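Local structure of cell divisionFtsK/SpoIIIE (Thermomonospora curvata, 4NH0) at residues V634-Y648 with L854-P866. The protein serves as the multidomain FtsK/SpoIIIE-type ATPase of a type VII secretion system, which exports proteins such as EsxB, and may be its translocase subunit. Numbering follows the deposited sequence.
With ATP (adenosine-5'-triphosphate), chain G.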
ATOM      1  N   VAL A 634       1.585   7.798   5.272  1.00 70.91           N
ATOM      2  CA  VAL A 634       0.697   7.058   4.384  1.00 57.37           C
ATOM      3  C   VAL A 634      -0.780   7.382   4.605  1.00 77.40           C
ATOM      4  O   VAL A 634      -1.518   7.601   3.645  1.00 87.87           O
ATOM      5  CB  VAL A 634       0.921   5.539   4.536  1.00 61.89           C
ATOM      6  CG1 VAL A 634      -0.341   4.763   4.209  1.00 74.92           C
ATOM      7  CG2 VAL A 634       2.075   5.090   3.655  1.00 77.34           C
ATOM      8  N   GLY A 635      -1.211   7.422   5.861  1.00 81.09           N
ATOM      9  CA  GLY A 635      -2.611   7.668   6.152  1.00 67.75           C
ATOM     10  C   GLY A 635      -2.885   8.229   7.532  1.00 74.80           C
ATOM     11  O   GLY A 635      -2.071   8.960   8.092  1.00 74.83           O
ATOM     12  N   LEU A 636      -4.046   7.881   8.076  1.00 88.10           N
ATOM     13  CA  LEU A 636      -4.464   8.370   9.383  1.00 83.03           C
ATOM     14  C   LEU A 636      -4.963   7.227  10.259  1.00 84.87           C
ATOM     15  O   LEU A 636      -5.976   6.601   9.955  1.00 75.72           O
ATOM     16  CB  LEU A 636      -5.553   9.432   9.233  1.00 76.35           C
ATOM     17  CG  LEU A 636      -5.961  10.173  10.505  1.00 79.07           C
ATOM     18  CD1 LEU A 636      -4.810  11.023  11.017  1.00 87.25           C
ATOM     19  CD2 LEU A 636      -7.194  11.026  10.256  1.00 83.87           C
ATOM     20  N   VAL A 637      -4.246   6.960  11.346  1.00 87.86           N
ATOM     21  CA  VAL A 637      -4.605   5.881  12.257  1.00 80.04           C
ATOM     22  C   VAL A 637      -5.589   6.367  13.313  1.00 87.85           C
ATOM     23  O   VAL A 637      -5.438   7.461  13.853  1.00 88.63           O
ATOM     24  CB  VAL A 637      -3.359   5.298  12.951  1.00 73.46           C
ATOM     25  CG1 VAL A 637      -3.737   4.120  13.835  1.00 87.30           C
ATOM     26  CG2 VAL A 637      -2.337   4.877  11.919  1.00 89.47           C
ATOM     27  N   ASP A 638      -6.598   5.553  13.603  1.00 83.42           N
ATOM     28  CA  ASP A 638      -7.591   5.901  14.610  1.00 94.74           C
ATOM     29  C   ASP A 638      -7.246   5.279  15.959  1.00 97.02           C
ATOM     30  O   ASP A 638      -7.201   4.057  16.099  1.00 90.62           O
ATOM     31  CB  ASP A 638      -8.984   5.452  14.165  1.00 94.48           C
ATOM     32  CG  ASP A 638     -10.094   6.116  14.960  1.00 98.28           C
ATOM     33  OD1 ASP A 638      -9.791   6.812  15.952  1.00103.32           O
ATOM     34  OD2 ASP A 638     -11.275   5.941  14.593  1.00 96.71           O
ATOM     35  N   ARG A 639      -7.001   6.133  16.949  1.00 97.79           N
ATOM     36  CA  ARG A 639      -6.775   5.686  18.318  1.00 94.80           C
ATOM     37  C   ARG A 639      -7.833   6.272  19.246  1.00 86.56           C
ATOM     38  O   ARG A 639      -7.568   7.239  19.959  1.00 95.49           O
ATOM     39  CB  ARG A 639      -5.377   6.080  18.800  1.00 95.84           C
ATOM     40  CG  ARG A 639      -4.254   5.247  18.206  1.00 94.14           C
ATOM     41  CD  ARG A 639      -3.433   4.583  19.301  1.00100.03           C
ATOM     42  NE  ARG A 639      -2.036   5.006  19.298  1.00100.95           N
ATOM     43  CZ  ARG A 639      -1.077   4.415  20.004  1.00115.31           C
ATOM     44  NH1 ARG A 639      -1.361   3.372  20.771  1.00123.54           N
ATOM     45  NH2 ARG A 639       0.169   4.866  19.943  1.00121.20           N
ATOM     46  N   PRO A 640      -9.036   5.680  19.244  1.00 91.30           N
ATOM     47  CA  PRO A 640     -10.176   6.209  20.000  1.00 90.39           C
ATOM     48  C   PRO A 640      -9.961   6.169  21.509  1.00 87.08           C
ATOM     49  O   PRO A 640     -10.441   7.055  22.216  1.00 87.05           O
ATOM     50  CB  PRO A 640     -11.325   5.284  19.591  1.00 86.48           C
ATOM     51  CG  PRO A 640     -10.660   4.011  19.209  1.00 87.54           C
ATOM     52  CD  PRO A 640      -9.363   4.410  18.571  1.00102.38           C
ATOM     53  N   PHE A 641      -9.254   5.152  21.992  1.00 79.84           N
ATOM     54  CA  PHE A 641      -8.969   5.024  23.416  1.00 87.60           C
ATOM     55  C   PHE A 641      -8.130   6.196  23.906  1.00 90.71           C
ATOM     56  O   PHE A 641      -8.361   6.729  24.990  1.00 88.55           O
ATOM     57  CB  PHE A 641      -8.252   3.704  23.705  1.00 98.99           C
ATOM     58  CG  PHE A 641      -7.935   3.490  25.159  1.00112.88           C
ATOM     59  CD1 PHE A 641      -6.706   3.865  25.680  1.00114.46           C
ATOM     60  CD2 PHE A 641      -8.866   2.914  26.006  1.00110.63           C
ATOM     61  CE1 PHE A 641      -6.415   3.669  27.016  1.00113.54           C
ATOM     62  CE2 PHE A 641      -8.580   2.715  27.342  1.00102.72           C
ATOM     63  CZ  PHE A 641      -7.353   3.093  27.848  1.00 95.46           C
ATOM     64  N   ASP A 642      -7.153   6.590  23.097  1.00 91.69           N
ATOM     65  CA  ASP A 642      -6.273   7.697  23.442  1.00 83.38           C
ATOM     66  C   ASP A 642      -6.894   9.028  23.033  1.00 83.13           C
ATOM     67  O   ASP A 642      -6.274  10.082  23.170  1.00 88.56           O
ATOM     68  CB  ASP A 642      -4.907   7.517  22.779  1.00 98.48           C
ATOM     69  CG  ASP A 642      -4.285   6.168  23.086  1.00 98.70           C
ATOM     70  OD1 ASP A 642      -3.539   6.066  24.082  1.00 96.63           O
ATOM     71  OD2 ASP A 642      -4.546   5.208  22.331  1.00 96.06           O
ATOM     72  N   GLN A 643      -8.123   8.958  22.526  1.00 83.51           N
ATOM     73  CA  GLN A 643      -8.899  10.135  22.143  1.00 93.69           C
ATOM     74  C   GLN A 643      -8.172  11.006  21.126  1.00 93.86           C
ATOM     75  O   GLN A 643      -8.259  12.233  21.173  1.00 88.42           O
ATOM     76  CB  GLN A 643      -9.254  10.964  23.380  1.00 97.99           C
ATOM     77  CG  GLN A 643     -10.111  10.223  24.390  1.00 87.58           C
ATOM     78  CD  GLN A 643     -10.446  11.069  25.599  1.00 89.45           C
ATOM     79  OE1 GLN A 643      -9.988  12.204  25.724  1.00 81.81           O
ATOM     80  NE2 GLN A 643     -11.255  10.522  26.497  1.00 91.77           N
ATOM     81  N   ARG A 644      -7.458  10.366  20.208  1.00 95.78           N
ATOM     82  CA  ARG A 644      -6.759  11.087  19.153  1.00 95.14           C
ATOM     83  C   ARG A 644      -6.669  10.245  17.890  1.00 90.46           C
ATOM     84  O   ARG A 644      -7.054   9.077  17.880  1.00 83.96           O
ATOM     85  CB  ARG A 644      -5.359  11.498  19.609  1.00 91.89           C
ATOM     86  CG  ARG A 644      -4.401  10.336  19.793  1.00 87.09           C
ATOM     87  CD  ARG A 644      -3.014  10.819  20.178  1.00 84.08           C
ATOM     88  NE  ARG A 644      -2.041   9.731  20.180  1.00 85.32           N
ATOM     89  CZ  ARG A 644      -1.752   8.991  21.245  1.00 87.27           C
ATOM     90  NH1 ARG A 644      -2.360   9.223  22.399  1.00 94.46           N
ATOM     91  NH2 ARG A 644      -0.854   8.020  21.155  1.00 85.55           N
ATOM     92  N   ARG A 645      -6.162  10.850  16.823  1.00 92.00           N
ATOM     93  CA  ARG A 645      -5.931  10.135  15.577  1.00 98.03           C
ATOM     94  C   ARG A 645      -4.560  10.492  15.025  1.00 92.99           C
ATOM     95  O   ARG A 645      -4.301  11.643  14.675  1.00 86.47           O
ATOM     96  CB  ARG A 645      -7.020  10.456  14.554  1.00 92.01           C
ATOM     97  CG  ARG A 645      -8.396   9.923  14.917  1.00102.05           C
ATOM     98  CD  ARG A 645      -9.464  10.578  14.063  1.00 91.29           C
ATOM     99  NE  ARG A 645      -8.995  11.846  13.514  1.00104.17           N
ATOM    100  CZ  ARG A 645      -9.601  12.509  12.535  1.00 90.51           C
ATOM    101  NH1 ARG A 645     -10.707  12.024  11.988  1.00 73.36           N
ATOM    102  NH2 ARG A 645      -9.099  13.657  12.101  1.00 85.35           N
ATOM    103  N   ASP A 646      -3.694   9.501  14.906  1.00 99.67           N
ATOM    104  CA  ASP A 646      -2.328   9.737  14.506  1.00 84.68           C
ATOM    105  C   ASP A 646      -2.101   9.557  13.037  1.00 85.30           C
ATOM    106  O   ASP A 646      -2.726   8.718  12.414  1.00 87.45           O
ATOM    107  CB  ASP A 646      -1.424   8.771  15.234  1.00 76.16           C
ATOM    108  CG  ASP A 646      -1.496   8.922  16.700  1.00 87.14           C
ATOM    109  OD1 ASP A 646      -1.871  10.006  17.155  1.00 93.12           O
ATOM    110  OD2 ASP A 646      -1.172   7.959  17.401  1.00 84.93           O
ATOM    111  N   PRO A 647      -1.164  10.309  12.494  1.00 75.38           N
ATOM    112  CA  PRO A 647      -0.661  10.075  11.153  1.00 77.52           C
ATOM    113  C   PRO A 647       0.129   8.796  11.159  1.00 80.56           C
ATOM    114  O   PRO A 647       0.747   8.481  12.147  1.00 82.95           O
ATOM    115  CB  PRO A 647       0.284  11.236  10.936  1.00 73.21           C
ATOM    116  CG  PRO A 647      -0.179  12.280  11.858  1.00 68.12           C
ATOM    117  CD  PRO A 647      -0.621  11.539  13.065  1.00 70.92           C
ATOM    118  N   TYR A 648       0.116   8.072  10.061  1.00 71.36           N
ATOM    119  CA  TYR A 648       0.734   6.778   9.990  1.00 73.99           C
ATOM    120  C   TYR A 648       2.051   6.971   9.317  1.00 84.62           C
ATOM    121  O   TYR A 648       2.088   7.477   8.224  1.00 90.67           O
ATOM    122  CB  TYR A 648      -0.127   5.919   9.096  1.00 82.48           C
ATOM    123  CG  TYR A 648       0.124   4.458   9.177  1.00 82.75           C
ATOM    124  CD1 TYR A 648       1.025   3.938  10.063  1.00 96.48           C
ATOM    125  CD2 TYR A 648      -0.551   3.597   8.368  1.00120.58           C
ATOM    126  CE1 TYR A 648       1.244   2.586  10.139  1.00105.71           C
ATOM    127  CE2 TYR A 648      -0.338   2.249   8.437  1.00139.65           C
ATOM    128  CZ  TYR A 648       0.564   1.756   9.321  1.00115.08           C
ATOM    129  OH  TYR A 648       0.772   0.413   9.388  1.00106.89           O
ATOM    130  N   LEU A 854      -5.588  -2.070   8.564  1.00 93.45           N
ATOM    131  CA  LEU A 854      -5.241  -2.450   9.926  1.00 90.45           C
ATOM    132  C   LEU A 854      -3.753  -2.203  10.193  1.00 91.59           C
ATOM    133  O   LEU A 854      -2.893  -2.878   9.632  1.00 91.08           O
ATOM    134  CB  LEU A 854      -5.590  -3.920  10.165  1.00 89.71           C
ATOM    135  CG  LEU A 854      -5.815  -4.387  11.602  1.00 95.08           C
ATOM    136  CD1 LEU A 854      -6.916  -3.571  12.257  1.00 93.18           C
ATOM    137  CD2 LEU A 854      -6.154  -5.868  11.631  1.00 89.18           C
ATOM    138  N   THR A 855      -3.463  -1.226  11.049  1.00 96.64           N
ATOM    139  CA  THR A 855      -2.093  -0.840  11.382  1.00 85.87           C
ATOM    140  C   THR A 855      -1.385  -1.960  12.154  1.00 90.45           C
ATOM    141  O   THR A 855      -2.027  -2.700  12.894  1.00102.63           O
ATOM    142  CB  THR A 855      -2.089   0.487  12.193  1.00 87.00           C
ATOM    143  OG1 THR A 855      -1.994   1.597  11.292  1.00106.56           O
ATOM    144  CG2 THR A 855      -0.939   0.554  13.189  1.00 96.13           C
ATOM    145  N   ARG A 856      -0.071  -2.090  11.956  1.00 99.06           N
ATOM    146  CA  ARG A 856       0.744  -3.129  12.596  1.00 95.90           C
ATOM    147  C   ARG A 856       0.474  -3.311  14.095  1.00100.77           C
ATOM    148  O   ARG A 856       0.588  -4.420  14.619  1.00 92.95           O
ATOM    149  CB  ARG A 856       2.235  -2.828  12.376  1.00103.25           C
ATOM    150  CG  ARG A 856       2.959  -2.259  13.592  1.00110.49           C
ATOM    151  CD  ARG A 856       4.455  -2.156  13.368  1.00117.15           C
ATOM    152  NE  ARG A 856       5.062  -3.466  13.163  1.00133.06           N
ATOM    153  CZ  ARG A 856       6.370  -3.673  13.052  1.00141.07           C
ATOM    154  NH1 ARG A 856       7.215  -2.655  13.137  1.00140.10           N
ATOM    155  NH2 ARG A 856       6.832  -4.901  12.862  1.00134.63           N
ATOM    156  N   ASP A 857       0.107  -2.230  14.778  1.00100.93           N
ATOM    157  CA  ASP A 857      -0.173  -2.291  16.207  1.00 89.17           C
ATOM    158  C   ASP A 857      -1.565  -2.851  16.459  1.00 95.45           C
ATOM    159  O   ASP A 857      -1.901  -3.221  17.585  1.00 98.47           O
ATOM    160  CB  ASP A 857      -0.033  -0.909  16.850  1.00 91.76           C
ATOM    161  CG  ASP A 857       1.137  -0.120  16.295  1.00 96.69           C
ATOM    162  OD1 ASP A 857       2.277  -0.627  16.355  1.00119.96           O
ATOM    163  OD2 ASP A 857       0.921   1.012  15.816  1.00 83.37           O
ATOM    164  N   GLY A 858      -2.367  -2.912  15.401  1.00104.84           N
ATOM    165  CA  GLY A 858      -3.695  -3.491  15.478  1.00 96.83           C
ATOM    166  C   GLY A 858      -4.804  -2.459  15.514  1.00 91.77           C
ATOM    167  O   GLY A 858      -5.816  -2.654  16.184  1.00 91.64           O
ATOM    168  N   TYR A 859      -4.623  -1.361  14.786  1.00 87.31           N
ATOM    169  CA  TYR A 859      -5.595  -0.274  14.794  1.00 88.01           C
ATOM    170  C   TYR A 859      -6.121   0.032  13.396  1.00 89.34           C
ATOM    171  O   TYR A 859      -5.416  -0.146  12.404  1.00101.19           O
ATOM    172  CB  TYR A 859      -4.978   0.984  15.406  1.00 90.05           C
ATOM    173  CG  TYR A 859      -4.586   0.815  16.855  1.00 90.23           C
ATOM    174  CD1 TYR A 859      -5.333   0.015  17.707  1.00117.80           C
ATOM    175  CD2 TYR A 859      -3.456   1.438  17.365  1.00110.33           C
ATOM    176  CE1 TYR A 859      -4.976  -0.149  19.030  1.00124.63           C
ATOM    177  CE2 TYR A 859      -3.089   1.277  18.686  1.00117.04           C
ATOM    178  CZ  TYR A 859      -3.852   0.485  19.514  1.00107.98           C
ATOM    179  OH  TYR A 859      -3.491   0.325  20.831  1.00104.62           O
ATOM    180  N   HIS A 860      -7.365   0.496  13.326  1.00 90.57           N
ATOM    181  CA  HIS A 860      -7.971   0.870  12.056  1.00 86.35           C
ATOM    182  C   HIS A 860      -7.385   2.176  11.541  1.00 79.86           C
ATOM    183  O   HIS A 860      -7.232   3.136  12.294  1.00 75.19           O
ATOM    184  CB  HIS A 860      -9.489   1.002  12.199  1.00 85.23           C
ATOM    185  CG  HIS A 860     -10.186  -0.293  12.470  1.00 72.65           C
ATOM    186  ND1 HIS A 860     -10.280  -1.298  11.531  1.00 94.23           N
ATOM    187  CD2 HIS A 860     -10.827  -0.747  13.573  1.00 78.26           C
ATOM    188  CE1 HIS A 860     -10.946  -2.316  12.045  1.00 94.16           C
ATOM    189  NE2 HIS A 860     -11.290  -2.007  13.282  1.00 90.24           N
ATOM    190  N   PHE A 861      -7.055   2.208  10.255  1.00 75.86           N
ATOM    191  CA  PHE A 861      -6.564   3.430   9.637  1.00 85.81           C
ATOM    192  C   PHE A 861      -7.195   3.626   8.267  1.00 80.55           C
ATOM    193  O   PHE A 861      -7.851   2.729   7.740  1.00 84.95           O
ATOM    194  CB  PHE A 861      -5.037   3.411   9.523  1.00 91.75           C
ATOM    195  CG  PHE A 861      -4.512   2.508   8.441  1.00 92.29           C
ATOM    196  CD1 PHE A 861      -4.221   3.008   7.183  1.00 75.56           C
ATOM    197  CD2 PHE A 861      -4.295   1.165   8.687  1.00 91.65           C
ATOM    198  CE1 PHE A 861      -3.736   2.184   6.189  1.00 62.12           C
ATOM    199  CE2 PHE A 861      -3.805   0.337   7.695  1.00 81.00           C
ATOM    200  CZ  PHE A 861      -3.528   0.848   6.445  1.00 67.15           C
ATOM    201  N   LEU A 862      -6.989   4.806   7.696  1.00 71.03           N
ATOM    202  CA  LEU A 862      -7.536   5.133   6.389  1.00 75.44           C
ATOM    203  C   LEU A 862      -6.457   5.752   5.511  1.00 82.22           C
ATOM    204  O   LEU A 862      -5.936   6.824   5.819  1.00 80.97           O
ATOM    205  CB  LEU A 862      -8.728   6.080   6.532  1.00 79.80           C
ATOM    206  CG  LEU A 862      -9.505   6.437   5.266  1.00 76.88           C
ATOM    207  CD1 LEU A 862     -10.020   5.182   4.589  1.00 83.63           C
ATOM    208  CD2 LEU A 862     -10.656   7.366   5.607  1.00 86.74           C
ATOM    209  N   THR A 863      -6.119   5.067   4.422  1.00 81.99           N
ATOM    210  CA  THR A 863      -5.060   5.513   3.526  1.00 77.74           C
ATOM    211  C   THR A 863      -5.368   6.878   2.930  1.00 67.72           C
ATOM    212  O   THR A 863      -6.465   7.110   2.426  1.00 76.53           O
ATOM    213  CB  THR A 863      -4.833   4.517   2.375  1.00 63.37           C
ATOM    214  OG1 THR A 863      -5.962   4.534   1.495  1.00102.18           O
ATOM    215  CG2 THR A 863      -4.644   3.116   2.917  1.00 64.74           C
ATOM    216  N   ALA A 864      -4.395   7.780   2.988  1.00 71.08           N
ATOM    217  CA  ALA A 864      -4.559   9.109   2.417  1.00 74.39           C
ATOM    218  C   ALA A 864      -4.589   9.036   0.897  1.00 74.18           C
ATOM    219  O   ALA A 864      -4.356   7.980   0.314  1.00 74.71           O
ATOM    220  CB  ALA A 864      -3.447  10.031   2.881  1.00 73.90           C
ATOM    221  N   LEU A 865      -4.882  10.163   0.261  1.00 78.50           N
ATOM    222  CA  LEU A 865      -4.911  10.234  -1.195  1.00 72.40           C
ATOM    223  C   LEU A 865      -3.651  10.917  -1.713  1.00 76.40           C
ATOM    224  O   LEU A 865      -3.180  11.885  -1.118  1.00 87.96           O
ATOM    225  CB  LEU A 865      -6.161  10.974  -1.674  1.00 70.81           C
ATOM    226  CG  LEU A 865      -7.382  10.121  -2.029  1.00 68.80           C
ATOM    227  CD1 LEU A 865      -7.807   9.244  -0.863  1.00 78.86           C
ATOM    228  CD2 LEU A 865      -8.534  11.003  -2.483  1.00 80.39           C
ATOM    229  N   PRO A 866      -3.102  10.418  -2.830  1.00 61.33           N
ATOM    230  CA  PRO A 866      -1.855  10.956  -3.383  1.00 66.26           C
ATOM    231  C   PRO A 866      -2.039  12.339  -3.995  1.00 76.10           C
ATOM    232  O   PRO A 866      -1.735  12.536  -5.172  1.00 75.43           O
ATOM    233  CB  PRO A 866      -1.484   9.931  -4.454  1.00 64.72           C
ATOM    234  CG  PRO A 866      -2.790   9.383  -4.900  1.00 64.28           C
ATOM    235  CD  PRO A 866      -3.664   9.351  -3.677  1.00 59.44           C
TER
HETATM  236  PG  ATP G1405      -8.020  -3.974  -8.137  1.00 85.53           P
HETATM  237  O1G ATP G1405      -7.996  -5.077  -7.111  1.00 69.84           O
HETATM  238  O2G ATP G1405      -6.670  -3.638  -8.721  1.00100.87           O
HETATM  239  O3G ATP G1405      -9.119  -4.101  -9.163  1.00 92.11           O
HETATM  240  PB  ATP G1405      -7.492  -2.196  -6.059  1.00 74.29           P
HETATM  241  O1B ATP G1405      -6.107  -1.915  -6.582  1.00 78.82           O
HETATM  242  O2B ATP G1405      -7.692  -3.188  -4.942  1.00 78.62           O
HETATM  243  O3B ATP G1405      -8.417  -2.665  -7.288  1.00 87.03           O
HETATM  244  PA  ATP G1405      -7.582   0.583  -6.173  1.00 73.70           P
HETATM  245  O1A ATP G1405      -6.392   1.006  -5.350  1.00 92.60           O
HETATM  246  O2A ATP G1405      -7.411   0.419  -7.663  1.00102.86           O
HETATM  247  O3A ATP G1405      -8.143  -0.804  -5.587  1.00 65.12           O
HETATM  248  O5' ATP G1405      -8.783   1.613  -5.888  1.00 94.98           O
HETATM  249  C5' ATP G1405     -10.101   1.345  -6.360  1.00 98.45           C
HETATM  250  C4' ATP G1405     -10.995   2.543  -6.062  1.00 92.11           C
HETATM  251  O4' ATP G1405     -11.098   2.741  -4.650  1.00 85.97           O
HETATM  252  C3' ATP G1405     -10.425   3.820  -6.656  1.00 93.64           C
HETATM  253  O3' ATP G1405     -11.255   4.284  -7.724  1.00109.73           O
HETATM  254  C2' ATP G1405     -10.416   4.837  -5.532  1.00 82.95           C
HETATM  255  O2' ATP G1405     -11.217   5.964  -5.892  1.00 87.68           O
HETATM  256  C1' ATP G1405     -11.008   4.129  -4.325  1.00 92.00           C
HETATM  257  N9  ATP G1405     -10.115   4.309  -3.155  1.00103.50           N
HETATM  258  C8  ATP G1405      -9.008   3.588  -2.898  1.00113.52           C
HETATM  259  N7  ATP G1405      -8.409   3.997  -1.751  1.00105.09           N
HETATM  260  C5  ATP G1405      -9.144   5.009  -1.254  1.00 97.78           C
HETATM  261  C6  ATP G1405      -9.074   5.894  -0.068  1.00 94.49           C
HETATM  262  N6  ATP G1405      -8.074   5.776   0.837  1.00100.41           N
HETATM  263  N1  ATP G1405     -10.042   6.822   0.079  1.00101.51           N
HETATM  264  C2  ATP G1405     -11.042   6.950  -0.812  1.00108.28           C
HETATM  265  N3  ATP G1405     -11.167   6.183  -1.909  1.00103.57           N
HETATM  266  C4  ATP G1405     -10.265   5.211  -2.183  1.00 97.75           C
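Tyr648 turns the edge of its ring toward the face of Phe861, an edge-to-face pair with centroids 4.9 Å apart and planes at 61°. With CG anti to the backbone N (chi1 -164°), the tyrosine ring reaches past its own hairpin to the neighbouring strand, and its CE2 sits over the centre of the Phe861 ring. One face of Tyr648 receives Thr855, whose OG1 comes within 3.2 Å of Tyr648 CZ, offset toward the rim. Without the ring, as with an alanine here, the Phe861 face and Thr855 OG1 would probably lose their shared neighbour and a gap would open between them.

Arg639 can be followed outward: CB leads to CG, 4.0 Å from Tyr859 CD2; CD then packs 3.4 Å from Tyr859 CE2, NE and CZ follow beside that same CE2, and NH1 passes as near to it as CD does, the guanidinium inclined 38° to the ring. A long aliphatic stem ending in charge suits this place, because the stem meets the aromatic ring while NE, at the guanidinium edge, makes a long salt bridge to Asp646 OD2.

In the mixed sheet of this P-loop FtsK domain, the hairpin strand 631-639 lies antiparallel to 860-863. Leu636 and Leu862 exchange backbone hydrogen bonds, and Asp638 N adds a straighter one to His860 O (2.8 Å); the Asp638 carboxylate pairs with Arg375. Branched Val637 splits its methyls, CG1 toward Tyr859 CB and CG2 toward Thr855 OG1. Gly635 fits opposite Thr863 because a CB there would clash with Leu862 O. Ala864, small enough to lie beside Val634 O, donates its N-H to that oxygen. Next to it Thr863, which binds ATP, accepts the adenine N6 amino group at OG1, with a weak second bond to its own backbone O, while Leu865 CD1 packs against the purine near N1.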